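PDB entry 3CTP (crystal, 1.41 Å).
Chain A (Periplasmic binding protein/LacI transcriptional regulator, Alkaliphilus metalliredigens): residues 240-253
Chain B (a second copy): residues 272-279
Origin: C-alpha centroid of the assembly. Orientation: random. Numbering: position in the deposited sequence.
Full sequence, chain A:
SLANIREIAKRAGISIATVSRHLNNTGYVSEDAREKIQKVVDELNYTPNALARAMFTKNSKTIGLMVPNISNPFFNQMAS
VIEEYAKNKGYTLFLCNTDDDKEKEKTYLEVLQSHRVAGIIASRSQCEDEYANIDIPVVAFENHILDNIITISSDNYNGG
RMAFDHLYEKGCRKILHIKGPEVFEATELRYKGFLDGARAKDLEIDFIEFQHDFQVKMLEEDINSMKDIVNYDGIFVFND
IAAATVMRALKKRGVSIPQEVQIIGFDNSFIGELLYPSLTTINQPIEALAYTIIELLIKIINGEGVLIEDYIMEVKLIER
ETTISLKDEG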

# COMPACT_ATOMS: atom_id res chain seq x y z
N ASP A 240 -12.22 0.47 -3.65
CA ASP A 240 -11.64 1.65 -4.25
C ASP A 240 -10.41 1.34 -5.11
O ASP A 240 -10.22 1.96 -6.15
CB ASP A 240 -11.25 2.71 -3.20
CG ASP A 240 -12.44 3.37 -2.55
OD1 ASP A 240 -13.58 3.24 -3.05
OD2 ASP A 240 -12.22 4.05 -1.52
N ILE A 241 -9.57 0.41 -4.65
CA ILE A 241 -8.36 0.11 -5.45
C ILE A 241 -8.74 -0.58 -6.78
O ILE A 241 -8.17 -0.27 -7.83
CB ILE A 241 -7.29 -0.67 -4.61
CG1 ILE A 241 -6.00 -0.86 -5.42
CG2 ILE A 241 -7.85 -1.97 -4.09
CD1 ILE A 241 -5.29 0.45 -5.69
N ALA A 242 -9.74 -1.47 -6.75
CA ALA A 242 -10.22 -2.03 -8.02
C ALA A 242 -10.84 -0.91 -8.89
O ALA A 242 -10.67 -0.87 -10.11
CB ALA A 242 -11.24 -3.13 -7.74
N ALA A 243 -11.57 0.00 -8.26
CA ALA A 243 -12.16 1.12 -9.05
C ALA A 243 -11.07 1.93 -9.75
O ALA A 243 -11.26 2.39 -10.87
CB ALA A 243 -12.98 2.06 -8.13
N ALA A 244 -9.95 2.15 -9.06
CA ALA A 244 -8.85 2.90 -9.66
C ALA A 244 -8.37 2.21 -10.93
O ALA A 244 -8.01 2.89 -11.92
CB ALA A 244 -7.67 3.00 -8.65
N THR A 245 -8.32 0.87 -10.90
CA THR A 245 -7.85 0.15 -12.10
C THR A 245 -8.86 0.27 -13.24
O THR A 245 -8.50 0.42 -14.41
CB THR A 245 -7.57 -1.36 -11.84
OG1 THR A 245 -8.83 -2.05 -11.61
CG2 THR A 245 -6.65 -1.51 -10.65
N VAL A 246 -10.14 0.23 -12.87
CA VAL A 246 -11.20 0.38 -13.88
C VAL A 246 -11.14 1.78 -14.49
O VAL A 246 -11.24 1.94 -15.70
CB VAL A 246 -12.59 0.12 -13.25
CG1 VAL A 246 -13.74 0.49 -14.25
CG2 VAL A 246 -12.70 -1.32 -12.76
N MET A 247 -10.99 2.80 -13.66
CA MET A 247 -10.93 4.16 -14.19
C MET A 247 -9.70 4.32 -15.08
O MET A 247 -9.75 5.06 -16.08
CB MET A 247 -10.88 5.16 -13.04
CG MET A 247 -12.22 5.30 -12.31
SD MET A 247 -12.28 6.41 -10.84
CE MET A 247 -11.73 7.99 -11.54
N ARG A 248 -8.58 3.70 -14.70
CA ARG A 248 -7.36 3.80 -15.53
C ARG A 248 -7.63 3.24 -16.92
O ARG A 248 -7.24 3.84 -17.94
CB ARG A 248 -6.21 3.01 -14.89
CG ARG A 248 -5.10 2.56 -15.91
CD ARG A 248 -4.00 1.77 -15.16
NE ARG A 248 -2.86 1.36 -15.98
CZ ARG A 248 -2.77 0.17 -16.56
NH1 ARG A 248 -3.75 -0.71 -16.43
NH2 ARG A 248 -1.68 -0.14 -17.27
N ALA A 249 -8.32 2.10 -16.96
CA ALA A 249 -8.65 1.48 -18.25
C ALA A 249 -9.56 2.36 -19.07
O ALA A 249 -9.39 2.50 -20.27
CB ALA A 249 -9.28 0.12 -18.05
N LEU A 250 -10.56 2.95 -18.42
CA LEU A 250 -11.49 3.87 -19.12
C LEU A 250 -10.74 5.09 -19.64
O LEU A 250 -10.95 5.51 -20.80
CB LEU A 250 -12.63 4.29 -18.18
CG LEU A 250 -13.66 3.19 -17.88
CD1 LEU A 250 -14.56 3.58 -16.72
CD2 LEU A 250 -14.51 2.86 -19.12
N LYS A 251 -9.86 5.66 -18.80
CA LYS A 251 -9.08 6.85 -19.23
C LYS A 251 -8.21 6.53 -20.45
O LYS A 251 -8.07 7.38 -21.37
CB LYS A 251 -8.20 7.35 -18.07
CG LYS A 251 -8.95 8.09 -16.96
CD LYS A 251 -8.01 8.32 -15.78
CE LYS A 251 -8.66 9.12 -14.67
NZ LYS A 251 -7.64 9.45 -13.60
N LYS A 252 -7.63 5.34 -20.49
CA LYS A 252 -6.77 4.95 -21.62
C LYS A 252 -7.58 4.96 -22.93
O LYS A 252 -7.01 5.13 -24.01
CB LYS A 252 -6.17 3.57 -21.41
CG LYS A 252 -5.14 3.48 -20.29
CD LYS A 252 -3.97 4.43 -20.53
CE LYS A 252 -2.74 3.97 -19.77
NZ LYS A 252 -1.74 5.07 -19.63
N ARG A 253 -8.89 4.78 -22.82
CA ARG A 253 -9.74 4.74 -24.00
C ARG A 253 -10.36 6.11 -24.26
O ARG A 253 -11.25 6.23 -25.09
CB ARG A 253 -10.89 3.74 -23.84
CG ARG A 253 -10.64 2.53 -22.99
CD ARG A 253 -10.78 1.25 -23.78
NE ARG A 253 -11.79 1.30 -24.83
CZ ARG A 253 -11.78 0.52 -25.91
NH1 ARG A 253 -10.81 -0.38 -26.06
NH2 ARG A 253 -12.72 0.62 -26.83
N GLY B 272 2.71 4.55 -10.23
CA GLY B 272 3.03 5.28 -11.48
C GLY B 272 2.30 4.79 -12.71
O GLY B 272 2.07 5.57 -13.66
N GLU B 273 1.86 3.53 -12.68
CA GLU B 273 1.09 2.96 -13.77
C GLU B 273 -0.42 3.17 -13.55
O GLU B 273 -1.19 3.21 -14.51
CB GLU B 273 1.49 1.49 -13.99
CG GLU B 273 0.81 0.83 -15.17
CD GLU B 273 1.21 1.43 -16.52
OE1 GLU B 273 2.35 1.94 -16.64
OE2 GLU B 273 0.39 1.38 -17.46
N LEU B 274 -0.85 3.37 -12.30
CA LEU B 274 -2.23 3.93 -12.01
C LEU B 274 -2.39 5.43 -12.24
O LEU B 274 -3.50 5.94 -12.50
CB LEU B 274 -2.65 3.67 -10.55
CG LEU B 274 -3.23 2.35 -10.06
CD1 LEU B 274 -3.56 2.42 -8.59
CD2 LEU B 274 -4.46 1.94 -10.85
N LEU B 275 -1.32 6.19 -12.10
CA LEU B 275 -1.39 7.61 -12.41
C LEU B 275 -1.77 7.77 -13.86
O LEU B 275 -1.43 6.93 -14.67
CB LEU B 275 -0.03 8.26 -12.15
CG LEU B 275 0.14 8.60 -10.67
CD1 LEU B 275 1.61 8.89 -10.35
CD2 LEU B 275 -0.72 9.79 -10.30
N TYR B 276 -2.45 8.88 -14.17
CA TYR B 276 -2.73 9.28 -15.55
C TYR B 276 -2.47 10.77 -15.66
O TYR B 276 -3.04 11.57 -14.91
CB TYR B 276 -4.19 9.01 -15.93
CG TYR B 276 -4.48 9.34 -17.38
CD1 TYR B 276 -4.37 8.37 -18.36
CD2 TYR B 276 -4.82 10.62 -17.76
CE1 TYR B 276 -4.61 8.67 -19.69
CE2 TYR B 276 -5.06 10.93 -19.08
CZ TYR B 276 -4.96 9.95 -20.04
OH TYR B 276 -5.21 10.27 -21.36
N PRO B 277 -1.57 11.15 -16.56
CA PRO B 277 -0.83 10.24 -17.41
C PRO B 277 0.11 9.37 -16.57
O PRO B 277 0.43 9.73 -15.44
CB PRO B 277 -0.02 11.18 -18.31
CG PRO B 277 -0.38 12.57 -17.92
CD PRO B 277 -1.05 12.52 -16.62
N SER B 278 0.53 8.24 -17.11
CA SER B 278 1.43 7.35 -16.38
C SER B 278 2.78 8.02 -16.20
O SER B 278 3.21 8.82 -17.03
CB SER B 278 1.61 6.05 -17.13
OG SER B 278 1.97 6.33 -18.48
N LEU B 279 3.45 7.65 -15.11
CA LEU B 279 4.57 8.43 -14.59
C LEU B 279 5.92 7.96 -15.11
O LEU B 279 6.30 6.80 -14.92
CB LEU B 279 4.53 8.29 -13.05
CG LEU B 279 5.67 8.97 -12.30
CD1 LEU B 279 5.61 10.46 -12.50
CD2 LEU B 279 5.53 8.65 -10.79
O HOH W 1 -6.29 5.16 -12.10
O HOH W 2 -5.83 7.42 -12.68
O HOH W 3 -2.68 5.37 -16.78

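A small interface between two copies of one protein illustrates a general rule: on a helix, position sets which side chains face a neighbor, and the rotamers of the longer ones set where their ends arrive. Chain A contributes a regular helix, its backbone amides bonded four residues back, as in A:Arg248 N to A:Ala244 O at 3.0 Å. Chain B contributes the last turn of a helix and the extended segment that follows, which leaves helical geometry at B:Leu275. The closest CA atoms are those of A:Arg248 and B:Leu274, 6.2 Å apart, and together the stretches bury 495 Å².

The apolar center is a knob in a hole. B:Leu274 sets out sideways from its backbone, but its m,t rotamer carries the methyl groups into a pocket formed by A:Ile241, A:Ala244, A:Thr245 and A:Arg248. CD1 of B:Leu274 lies 3.9 Å from CD1 of A:Ile241, and CD2 of B:Leu274 4.0 Å from CB of A:Ala244. The short alanine side chain leaves room for that methyl. A:Thr245 adopts the p rotamer, in which OG1 of A:Thr245 donates to the carbonyl O of A:Ala242 at 2.7 Å; the hydroxyl is thus satisfied within its own helix, while CG2 of A:Thr245 sits 4.1 Å from CD2 of B:Leu274.

With chi1 to chi3 all t, A:Arg248 reaches alongside B:Leu274 to B:Glu273, where NH2 of A:Arg248 forms a salt bridge with OE2 of B:Glu273 at 2.6 Å, nearly linear at 171°. The carboxylate oxygen lies near the guanidinium plane, where the N-H bonds point. NE of A:Arg248 also gives a weak hydrogen bond to O of B:Glu273, 2.9 Å long but bent to 125°. B:Glu273, itself directed sideways at CB, brings its carboxylate nearer through a t,p conformation.

Farther along, A:Lys251 follows an m,t,t,t course past B:Tyr276. CB of A:Lys251 stands 4.2 Å from the centroid of the B:Tyr276 ring, 20° off the normal, a CH-pi contact over one face, and CD of A:Lys251 lies 3.9 Å from CB of B:Tyr276. The ammonium continues beyond the ring to water 2, which NZ of A:Lys251 meets at 2.9 Å and which donates to O of B:Leu274 at 2.8 Å. A:Lys252 bends at chi2 (m), passes CD at the ring edge, 4.4 Å from CE1 of B:Tyr276, and bonds through NZ to water 3 at 3.0 Å; that water donates to O of B:Leu275 at 2.9 Å. Water 1 links the two backbones, donating to O of A:Ala244 and O of B:Leu274, each at 2.9 Å.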